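Local coordinates for protein aminoglycoside phosphotransferase (Mycobacterium smegmatis, PDB 6EF6) that phosphorylates (S)-1-amino-2-propanol, serving as the aminopropanol kinase of a bacterial microcompartment devoted to aminoacetone utilization, at residues Val28-Gln33 with Val122-Val127; Ala235-Asp240 with Arg246-Ile251; Leu312-Trp317 with Ile332-Gly337. All coordinates share one frame; numbering follows the deposited sequence. Where two conformers were deposited one is given.

Contact 1. Residues Val28-Gln33 with Val122-Val127; sequences VTIAQQ and VPRHVV
Ile30 is the one residue of helix 28-35 that carries this contact: its CG2 branch meets Val126 and the base of Arg124, while CD1 meets the outer part of the Arg124 chain. The apolar part is simple. CG2, standing anti to the backbone N, reaches Val126 CG2 at 4.1 Å, and the two side chains meet at a slant rather than alongside each other. The same methyl lies 4.2 Å from Arg124 CB. Branched aliphatic residues suit both places, because they put methyls close to the backbone where a helix lies against a sheet.

The second kind of contact sets hydrocarbon against a charged group. Ile30 and Arg124 cross at about a right angle, with Ile30 CD1 placed 3.8 Å from Arg124 CG. The methyl comes to the guanidinium obliquely, and its 3.0 Å from Ile30 CD1 to Arg124 NH1 is shorter than usual for a methyl and a nitrogen, so the exact length is doubtful. The Ile30 chi2 of 146°, some way off a staggered value, is merely compatible with crowding. Arg124 gets there by folding back, bent at both chi2 (-71°) and chi3 (-60°), which brings its head beside the CD1 end of Ile30 and toward the start of the helix.

Polar bonds to other residues hold the bent chain in place. Arg124 NH2 forms a salt bridge with Asp27, immediately before the helix, and a hydrogen bond with His71 O. An arginine fits here because its aliphatic carbons pack while its head ties the amino-terminal segment to the sheet. Ile30 also touches Val70 and Val114, on the strands flanking 124-130. The helix thus rests across one face of the five-stranded antiparallel sheet that forms the amino-terminal lobe of the protein-kinase-like fold shared by aminoglycoside phosphotransferases.

Contact 2. Residues Ala235-Asp240 with Arg246-Ile251; sequences ANLLVD and RTITVI. With BEZ (benzoic acid), chain B; ACT (acetate ion), chain F.
Leu237 and Val250 lie side by side, with CG of the leucine 4.0 Å from CG2 of the valine; on the same face Leu237 CB meets Ile248 CG2 and Val239 runs alongside Ile248. Val239, Ile248 and Val250 are beta-branched, which suits strands, and with Leu237 they make an apolar row. Leu238, on the other face, and Ile251 cross at about a right angle, CD1 to CD1 4.0 Å. A chi1 of 65° puts Ile251 CG1 against Asn236, and its CD1 between Leu238 and benzoic acid, 3.7 Å from ligand C2.

The backbones pair as an antiparallel hairpin. Thr249 N and Leu238 O bond at 2.8 Å, and Leu238 N returns a bond to Thr249 O; Ile251 N adds a nearly straight one (171°) to Asn236 O. Asn236 ND2 hydrogen-bonds Asp231 O. Asp231 and Asp252, next to Ile251, hold a sodium ion, and the run His229-x-Asp231-four residues-Asn236 is consistent with a kinase catalytic loop.

At the polar end, short Asp240 reaches across to Thr247: OD1 takes Thr247 N at 3.0 Å and OD2 takes Thr247 OG1 at 3.1 Å, both from one side of the carboxylate plane. Extended Arg246 hydrogen-bonds, along its guanidinium edge, an acetate probably from the crystallisation liquor (NE to O 2.9 Å, NH1 to OXT 2.7 Å), and salt-bridges Asp146.

Helix 147-163 covers the Leu237 and Val250 face; strand 237-239 bonds to Glu140 and Leu142, strand 248-250 to Thr98.

Contact 3. Residues Leu312-Trp317 with Ile332-Gly337; sequences LLLLAW and ISYAAG. With JFN ((2R)-1-methoxypropan-2-amine), chain C.
Tyr334 turns the edge of its ring to the backbone of helix 303-320: CE2 lies 3.8 Å from Leu315 N, near the ring plane, while Leu314 CB approaches the ring obliquely. With CG anti to the backbone N (chi1 -160°), the tyrosine reaches across the gap, and its OH comes within 3.6 Å of Leu314 CB. Leu314 thus packs against the hydroxyl, whose polar need is met by a hydrogen bond with Glu273 OE1. Arg311 makes a cation-pi contact with the same ring and also bonds Tyr334 O. A long aromatic with a polar end suits this buried place, packing along its length and still finding a partner.

The other flat group, Trp317, belongs to the ligand pocket. Over one face of its indole lies the bound (2R)-1-methoxypropan-2-amine, with C08, the carbon bearing the amine, 3.7 Å above the plane and offset toward the rim; the fine placement of the ether end is doubtful. Trp187 meets the indole edge-to-face, and NE1 makes a weak hydrogen bond to Glu53.

Helices 303-320 and 325-347 form an antiparallel helical hairpin in the helical carboxy-terminal lobe; the short segments run at 163° with their axes 10.3 Å apart. The backbones draw nearest at Leu315 and Ala335, whose CA atoms are 6.8 Å apart. There alanine's small side chain admits the leucine: Leu315 CD1 sits 4.0 Å from Ala335 CB and 4.0 Å from Ala335 CA. Leu315 also touches Leu204 of helix 198-218, and Leu314 is covered by Ser270 and Phe271.

The three contacts follow one another along the chain in a two-lobed kinase-like molecule. Contact 1 belongs to the sheet-bearing lobe; its centre is 25 Å from that of contact 2 and 32 Å from that of contact 3. Contacts 2 and 3, with centres 27 Å apart, lie on opposite sides of the centre of the chain. Benzoic acid touches Ile251 of contact 2 and is about 11 Å from the Val126 side chain of contact 1, while the amine ligand lying over the Trp317 indole of contact 3 is about 8 Å from the Asn236 side chain. That side chain is about 4 Å from a sodium ion; Asp231 and Asp252 hold a sodium ion, probably in the active-site cleft between the lobes.

Contact 1. Residues Val28-Gln33 with Val122-Val127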
loop_
_atom_site.group_PDB
_atom_site.type_symbol
_atom_site.label_atom_id
_atom_site.label_comp_id
_atom_site.label_asym_id
_atom_site.label_seq_id
_atom_site.Cartn_x
_atom_site.Cartn_y
_atom_site.Cartn_z
ATOM N N VAL A 28 -17.582 -12.902 -6.192
ATOM C CA VAL A 28 -17.983 -12.745 -7.586
ATOM C C VAL A 28 -19.461 -12.408 -7.670
ATOM O O VAL A 28 -19.878 -11.596 -8.504
ATOM C CB VAL A 28 -17.650 -14.018 -8.381
ATOM C CG1 VAL A 28 -18.261 -13.955 -9.775
ATOM C CG2 VAL A 28 -16.145 -14.203 -8.466
ATOM N N THR A 29 -20.280 -13.036 -6.816
ATOM C CA THR A 29 -21.703 -12.716 -6.788
ATOM C C THR A 29 -21.931 -11.284 -6.322
ATOM O O THR A 29 -22.862 -10.628 -6.793
ATOM C CB THR A 29 -22.488 -13.693 -5.901
ATOM O OG1 THR A 29 -22.202 -13.448 -4.520
ATOM C CG2 THR A 29 -22.151 -15.135 -6.238
ATOM N N ILE A 30 -21.097 -10.775 -5.410
ATOM C CA ILE A 30 -21.217 -9.373 -5.029
ATOM C C ILE A 30 -20.902 -8.484 -6.218
ATOM O O ILE A 30 -21.590 -7.487 -6.467
ATOM C CB ILE A 30 -20.335 -9.053 -3.808
ATOM C CG1 ILE A 30 -20.923 -9.732 -2.573
ATOM C CG2 ILE A 30 -20.250 -7.540 -3.570
ATOM C CD1 ILE A 30 -19.888 -10.192 -1.611
ATOM N N ALA A 31 -19.855 -8.821 -6.968
ATOM C CA ALA A 31 -19.530 -8.046 -8.153
ATOM C C ALA A 31 -20.682 -8.046 -9.144
ATOM O O ALA A 31 -21.011 -7.001 -9.717
ATOM C CB ALA A 31 -18.238 -8.563 -8.785
ATOM N N GLN A 32 -21.336 -9.193 -9.324
ATOM C CA GLN A 32 -22.469 -9.261 -10.240
ATOM C C GLN A 32 -23.634 -8.430 -9.734
ATOM O O GLN A 32 -24.262 -7.695 -10.503
ATOM C CB GLN A 32 -22.915 -10.715 -10.402
ATOM C CG GLN A 32 -22.125 -11.490 -11.410
ATOM C CD GLN A 32 -22.719 -12.870 -11.635
ATOM O OE1 GLN A 32 -23.553 -13.063 -12.517
ATOM N NE2 GLN A 32 -22.305 -13.830 -10.821
ATOM N N GLN A 33 -23.960 -8.551 -8.441
ATOM C CA GLN A 33 -24.996 -7.692 -7.875
ATOM C C GLN A 33 -24.693 -6.236 -8.157
ATOM O O GLN A 33 -25.598 -5.452 -8.472
ATOM C CB GLN A 33 -25.098 -7.885 -6.364
ATOM C CG GLN A 33 -25.611 -9.245 -5.913
ATOM C CD GLN A 33 -25.729 -9.326 -4.403
ATOM O OE1 GLN A 33 -26.424 -8.519 -3.782
ATOM N NE2 GLN A 33 -25.032 -10.283 -3.801
ATOM N N VAL A 122 -22.557 -8.984 6.639
ATOM C CA VAL A 122 -22.758 -7.536 6.613
ATOM C C VAL A 122 -22.615 -6.962 5.196
ATOM O O VAL A 122 -21.954 -7.553 4.347
ATOM C CB VAL A 122 -21.806 -6.803 7.600
ATOM C CG1 VAL A 122 -22.098 -7.223 9.039
ATOM C CG2 VAL A 122 -20.336 -7.049 7.234
ATOM N N PRO A 123 -23.245 -5.813 4.953
ATOM C CA PRO A 123 -23.119 -5.154 3.647
ATOM C C PRO A 123 -21.671 -4.976 3.181
ATOM O O PRO A 123 -20.747 -4.807 3.980
ATOM C CB PRO A 123 -23.802 -3.803 3.874
ATOM C CG PRO A 123 -24.847 -4.084 4.921
ATOM C CD PRO A 123 -24.312 -5.208 5.781
ATOM N N ARG A 124 -21.486 -5.015 1.858
ATOM C CA ARG A 124 -20.187 -4.899 1.209
ATOM C C ARG A 124 -20.160 -3.666 0.320
ATOM O O ARG A 124 -21.132 -3.387 -0.395
ATOM C CB ARG A 124 -19.945 -6.123 0.323
ATOM C CG ARG A 124 -20.156 -7.435 1.062
ATOM C CD ARG A 124 -19.041 -7.646 2.046
ATOM N NE ARG A 124 -17.774 -7.703 1.348
ATOM C CZ ARG A 124 -17.298 -8.785 0.739
ATOM N NH1 ARG A 124 -17.979 -9.924 0.743
ATOM N NH2 ARG A 124 -16.130 -8.729 0.128
ATOM N N HIS A 125 -19.048 -2.947 0.361
ATOM C CA HIS A 125 -18.880 -1.726 -0.407
ATOM C C HIS A 125 -18.101 -2.004 -1.690
ATOM O O HIS A 125 -17.186 -2.844 -1.721
ATOM C CB HIS A 125 -18.185 -0.662 0.452
ATOM C CG HIS A 125 -18.730 -0.589 1.846
ATOM N ND1 HIS A 125 -20.061 -0.344 2.113
ATOM C CD2 HIS A 125 -18.131 -0.768 3.048
ATOM C CE1 HIS A 125 -20.259 -0.379 3.418
ATOM N NE2 HIS A 125 -19.102 -0.618 4.008
ATOM N N VAL A 126 -18.486 -1.300 -2.751
ATOM C CA VAL A 126 -17.938 -1.487 -4.084
ATOM C C VAL A 126 -17.632 -0.114 -4.674
ATOM O O VAL A 126 -18.403 0.828 -4.490
ATOM C CB VAL A 126 -18.961 -2.268 -4.945
ATOM C CG1 VAL A 126 -18.420 -2.488 -6.304
ATOM C CG2 VAL A 126 -19.295 -3.611 -4.267
ATOM N N VAL A 127 -16.505 0.007 -5.370
ATOM C CA VAL A 127 -16.193 1.203 -6.155
ATOM C C VAL A 127 -15.836 0.772 -7.576
ATOM O O VAL A 127 -15.135 -0.224 -7.776
ATOM C CB VAL A 127 -15.068 2.066 -5.519
ATOM C CG1 VAL A 127 -14.857 3.305 -6.349
ATOM C CG2 VAL A 127 -15.393 2.410 -4.101
#

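Contact 2. Residues Ala235-Asp240 with Arg246-Ile251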
loop_
_atom_site.group_PDB
_atom_site.type_symbol
_atom_site.label_atom_id
_atom_site.label_comp_id
_atom_site.label_asym_id
_atom_site.label_seq_id
_atom_site.Cartn_x
_atom_site.Cartn_y
_atom_site.Cartn_z
ATOM N N ALA A 235 4.175 -3.186 -7.721
ATOM C CA ALA A 235 3.005 -3.796 -8.332
ATOM C C ALA A 235 1.795 -2.877 -8.377
ATOM O O ALA A 235 0.889 -3.137 -9.156
ATOM C CB ALA A 235 2.613 -5.041 -7.518
ATOM N N ASN A 236 1.770 -1.820 -7.559
ATOM C CA ASN A 236 0.650 -0.876 -7.543
ATOM C C ASN A 236 0.862 0.326 -8.459
ATOM O O ASN A 236 0.068 1.288 -8.414
ATOM C CB ASN A 236 0.364 -0.429 -6.112
ATOM C CG ASN A 236 -0.450 -1.451 -5.358
ATOM O OD1 ASN A 236 -1.102 -2.306 -5.965
ATOM N ND2 ASN A 236 -0.420 -1.394 -4.061
ATOM N N LEU A 237 1.881 0.326 -9.319
ATOM C CA LEU A 237 2.052 1.358 -10.338
ATOM C C LEU A 237 1.968 0.652 -11.679
ATOM O O LEU A 237 2.934 0.036 -12.146
ATOM C CB LEU A 237 3.371 2.117 -10.142
ATOM C CG LEU A 237 3.290 3.271 -9.113
ATOM C CD1 LEU A 237 3.148 2.757 -7.689
ATOM C CD2 LEU A 237 4.489 4.196 -9.236
ATOM N N LEU A 238 0.790 0.718 -12.249
ATOM C CA LEU A 238 0.484 0.052 -13.508
ATOM C C LEU A 238 0.964 0.883 -14.692
ATOM O O LEU A 238 0.912 2.110 -14.672
ATOM C CB LEU A 238 -1.023 -0.236 -13.667
ATOM C CG LEU A 238 -1.592 -1.162 -12.588
ATOM C CD1 LEU A 238 -3.005 -1.585 -13.021
ATOM C CD2 LEU A 238 -0.749 -2.387 -12.287
ATOM N N VAL A 239 1.437 0.215 -15.747
ATOM C CA VAL A 239 2.014 0.923 -16.889
ATOM C C VAL A 239 1.373 0.482 -18.188
ATOM O O VAL A 239 0.962 -0.666 -18.337
ATOM C CB VAL A 239 3.539 0.733 -16.991
ATOM C CG1 VAL A 239 4.197 1.266 -15.789
ATOM C CG2 VAL A 239 3.868 -0.734 -17.168
ATOM N N ASP A 240 1.343 1.397 -19.148
ATOM C CA ASP A 240 0.907 1.082 -20.508
ATOM C C ASP A 240 2.063 0.752 -21.448
ATOM O O ASP A 240 1.827 0.541 -22.641
ATOM C CB ASP A 240 0.043 2.218 -21.091
ATOM C CG ASP A 240 0.835 3.486 -21.387
ATOM O OD1 ASP A 240 2.064 3.499 -21.140
ATOM O OD2 ASP A 240 0.221 4.475 -21.872
ATOM N N ARG A 246 6.138 6.590 -20.280
ATOM C CA ARG A 246 4.912 5.823 -20.443
ATOM C C ARG A 246 3.923 6.343 -19.411
ATOM O O ARG A 246 4.283 7.115 -18.517
ATOM C CB ARG A 246 5.190 4.338 -20.213
ATOM C CG ARG A 246 5.807 4.080 -18.843
ATOM C CD ARG A 246 6.658 2.822 -18.781
ATOM N NE ARG A 246 7.704 3.004 -17.780
ATOM C CZ ARG A 246 8.404 2.015 -17.250
ATOM N NH1 ARG A 246 9.333 2.287 -16.356
ATOM N NH2 ARG A 246 8.182 0.761 -17.621
ATOM N N THR A 247 2.669 5.923 -19.542
ATOM C CA THR A 247 1.646 6.337 -18.587
ATOM C C THR A 247 1.661 5.402 -17.386
ATOM O O THR A 247 1.478 4.191 -17.533
ATOM C CB THR A 247 0.266 6.343 -19.248
ATOM O OG1 THR A 247 0.300 7.165 -20.423
ATOM C CG2 THR A 247 -0.763 6.892 -18.278
ATOM N N ILE A 248 1.945 5.952 -16.220
ATOM C CA ILE A 248 2.041 5.184 -14.986
ATOM C C ILE A 248 0.889 5.593 -14.087
ATOM O O ILE A 248 0.808 6.756 -13.666
ATOM C CB ILE A 248 3.387 5.412 -14.277
ATOM C CG1 ILE A 248 4.515 5.102 -15.270
ATOM C CG2 ILE A 248 3.510 4.535 -13.075
ATOM C CD1 ILE A 248 5.829 5.787 -14.927
ATOM N N THR A 249 0.006 4.644 -13.765
ATOM C CA THR A 249 -1.139 4.926 -12.901
ATOM C C THR A 249 -0.935 4.314 -11.534
ATOM O O THR A 249 -0.725 3.107 -11.422
ATOM C CB THR A 249 -2.429 4.364 -13.514
ATOM O OG1 THR A 249 -2.587 4.841 -14.851
ATOM C CG2 THR A 249 -3.645 4.809 -12.747
ATOM N N VAL A 250 -1.022 5.126 -10.491
ATOM C CA VAL A 250 -0.955 4.623 -9.132
ATOM C C VAL A 250 -2.329 4.105 -8.750
ATOM O O VAL A 250 -3.324 4.823 -8.913
ATOM C CB VAL A 250 -0.540 5.736 -8.159
ATOM C CG1 VAL A 250 -0.407 5.145 -6.718
ATOM C CG2 VAL A 250 0.759 6.383 -8.589
ATOM N N ILE A 251 -2.395 2.832 -8.334
ATOM C CA ILE A 251 -3.666 2.216 -7.988
ATOM C C ILE A 251 -3.646 1.844 -6.498
ATOM O O ILE A 251 -2.631 1.966 -5.793
ATOM C CB ILE A 251 -3.967 0.985 -8.874
ATOM C CG1 ILE A 251 -2.963 -0.132 -8.639
ATOM C CG2 ILE A 251 -4.027 1.390 -10.343
ATOM C CD1 ILE A 251 -3.473 -1.506 -9.053
HETATM C C BEZ B . -7.864 -0.460 -6.590
HETATM O O1 BEZ B . -7.977 0.568 -5.922
HETATM O O2 BEZ B . -7.860 -1.582 -6.009
HETATM C C1 BEZ B . -7.730 -0.332 -8.069
HETATM C C2 BEZ B . -7.203 -1.369 -8.816
HETATM C C3 BEZ B . -7.090 -1.231 -10.195
HETATM C C4 BEZ B . -7.490 -0.053 -10.811
HETATM C C5 BEZ B . -8.023 0.986 -10.054
HETATM C C6 BEZ B . -8.129 0.844 -8.686
HETATM C C ACT F . 9.592 5.741 -16.496
HETATM O O ACT F . 8.627 5.699 -17.314
HETATM O OXT ACT F . 10.042 4.822 -15.759
HETATM C CH3 ACT F . 10.335 7.100 -16.369
#

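Contact 3. Residues Leu312-Trp317 with Ile332-Gly337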
loop_
_atom_site.group_PDB
_atom_site.type_symbol
_atom_site.label_atom_id
_atom_site.label_comp_id
_atom_site.label_asym_id
_atom_site.label_seq_id
_atom_site.Cartn_x
_atom_site.Cartn_y
_atom_site.Cartn_z
ATOM N N LEU A 312 8.243 -5.856 9.743
ATOM C CA LEU A 312 7.496 -6.396 10.880
ATOM C C LEU A 312 6.018 -6.423 10.577
ATOM O O LEU A 312 5.326 -7.351 10.955
ATOM C CB LEU A 312 7.785 -5.606 12.157
ATOM C CG LEU A 312 9.195 -5.716 12.713
ATOM C CD1 LEU A 312 9.307 -4.813 13.982
ATOM C CD2 LEU A 312 9.480 -7.146 13.060
ATOM N N LEU A 313 5.507 -5.350 9.955
ATOM C CA LEU A 313 4.116 -5.335 9.571
ATOM C C LEU A 313 3.740 -6.486 8.657
ATOM O O LEU A 313 2.666 -7.068 8.791
ATOM C CB LEU A 313 3.726 -4.003 8.961
ATOM C CG LEU A 313 3.447 -2.889 9.933
ATOM C CD1 LEU A 313 3.538 -1.542 9.231
ATOM C CD2 LEU A 313 2.086 -3.054 10.649
ATOM N N LEU A 314 4.569 -6.738 7.638
ATOM C CA LEU A 314 4.284 -7.828 6.712
ATOM C C LEU A 314 4.451 -9.197 7.339
ATOM O O LEU A 314 3.753 -10.135 6.959
ATOM C CB LEU A 314 5.124 -7.681 5.437
ATOM C CG LEU A 314 4.778 -6.455 4.588
ATOM C CD1 LEU A 314 5.728 -6.408 3.399
ATOM C CD2 LEU A 314 3.341 -6.460 4.145
ATOM N N LEU A 315 5.343 -9.322 8.317
ATOM C CA LEU A 315 5.428 -10.568 9.073
ATOM C C LEU A 315 4.154 -10.804 9.897
ATOM O O LEU A 315 3.621 -11.904 9.902
ATOM C CB LEU A 315 6.660 -10.476 9.976
ATOM C CG LEU A 315 6.967 -11.681 10.868
ATOM C CD1 LEU A 315 7.108 -12.994 10.095
ATOM C CD2 LEU A 315 8.255 -11.419 11.659
ATOM N N ALA A 316 3.621 -9.726 10.492
ATOM C CA ALA A 316 2.326 -9.826 11.162
ATOM C C ALA A 316 1.236 -10.220 10.180
ATOM O O ALA A 316 0.428 -11.104 10.470
ATOM C CB ALA A 316 2.014 -8.486 11.797
ATOM N N TRP A 317 1.184 -9.533 9.026
ATOM C CA TRP A 317 0.173 -9.871 8.027
ATOM C C TRP A 317 0.282 -11.336 7.613
ATOM O O TRP A 317 -0.729 -12.058 7.526
ATOM C CB TRP A 317 0.347 -8.921 6.842
ATOM C CG TRP A 317 -0.648 -9.102 5.799
ATOM C CD1 TRP A 317 -1.888 -8.515 5.729
ATOM C CD2 TRP A 317 -0.528 -9.944 4.663
ATOM N NE1 TRP A 317 -2.546 -8.949 4.602
ATOM C CE2 TRP A 317 -1.735 -9.836 3.934
ATOM C CE3 TRP A 317 0.481 -10.781 4.182
ATOM C CZ2 TRP A 317 -1.953 -10.537 2.747
ATOM C CZ3 TRP A 317 0.262 -11.476 3.010
ATOM C CH2 TRP A 317 -0.942 -11.345 2.302
ATOM N N ILE A 332 8.096 -19.104 8.120
ATOM C CA ILE A 332 9.373 -19.437 8.739
ATOM C C ILE A 332 10.516 -18.759 7.995
ATOM O O ILE A 332 11.400 -18.123 8.598
ATOM C CB ILE A 332 9.535 -20.966 8.829
ATOM C CG1 ILE A 332 8.566 -21.547 9.904
ATOM C CG2 ILE A 332 10.950 -21.300 9.195
ATOM C CD1 ILE A 332 8.398 -23.074 9.756
ATOM N N SER A 333 10.502 -18.858 6.666
ATOM C CA SER A 333 11.584 -18.223 5.908
ATOM C C SER A 333 11.516 -16.703 5.978
ATOM O O SER A 333 12.562 -16.051 6.132
ATOM C CB SER A 333 11.562 -18.699 4.477
ATOM O OG SER A 333 11.849 -20.094 4.390
ATOM N N TYR A 334 10.334 -16.121 5.931
ATOM C CA TYR A 334 10.244 -14.660 6.049
ATOM C C TYR A 334 10.700 -14.210 7.419
ATOM O O TYR A 334 11.364 -13.162 7.556
ATOM C CB TYR A 334 8.834 -14.198 5.735
ATOM C CG TYR A 334 8.728 -12.725 5.363
ATOM C CD1 TYR A 334 9.199 -12.275 4.135
ATOM C CD2 TYR A 334 8.142 -11.797 6.223
ATOM C CE1 TYR A 334 9.113 -10.931 3.784
ATOM C CE2 TYR A 334 8.047 -10.449 5.886
ATOM C CZ TYR A 334 8.516 -10.044 4.654
ATOM O OH TYR A 334 8.372 -8.700 4.381
ATOM N N ALA A 335 10.322 -14.938 8.451
ATOM C CA ALA A 335 10.793 -14.623 9.790
ATOM C C ALA A 335 12.311 -14.685 9.875
ATOM O O ALA A 335 12.931 -13.813 10.507
ATOM C CB ALA A 335 10.163 -15.555 10.790
ATOM N N ALA A 336 12.934 -15.692 9.262
ATOM C CA ALA A 336 14.396 -15.800 9.279
ATOM C C ALA A 336 15.057 -14.613 8.585
ATOM O O ALA A 336 16.024 -14.050 9.127
ATOM C CB ALA A 336 14.845 -17.129 8.687
ATOM N N GLY A 337 14.515 -14.190 7.444
ATOM C CA GLY A 337 15.081 -13.010 6.784
ATOM C C GLY A 337 14.844 -11.747 7.605
ATOM O O GLY A 337 15.706 -10.859 7.629
HETATM C C07 JFN C . -0.488 -8.933 -0.155
HETATM C C08 JFN C . -0.801 -6.434 2.562
HETATM C C09 JFN C . -0.344 -7.142 1.293
HETATM C C15 JFN C . -0.222 -5.029 2.582
HETATM N N04 JFN C . -2.237 -6.269 2.560
HETATM O O02 JFN C . -0.664 -8.487 1.169
#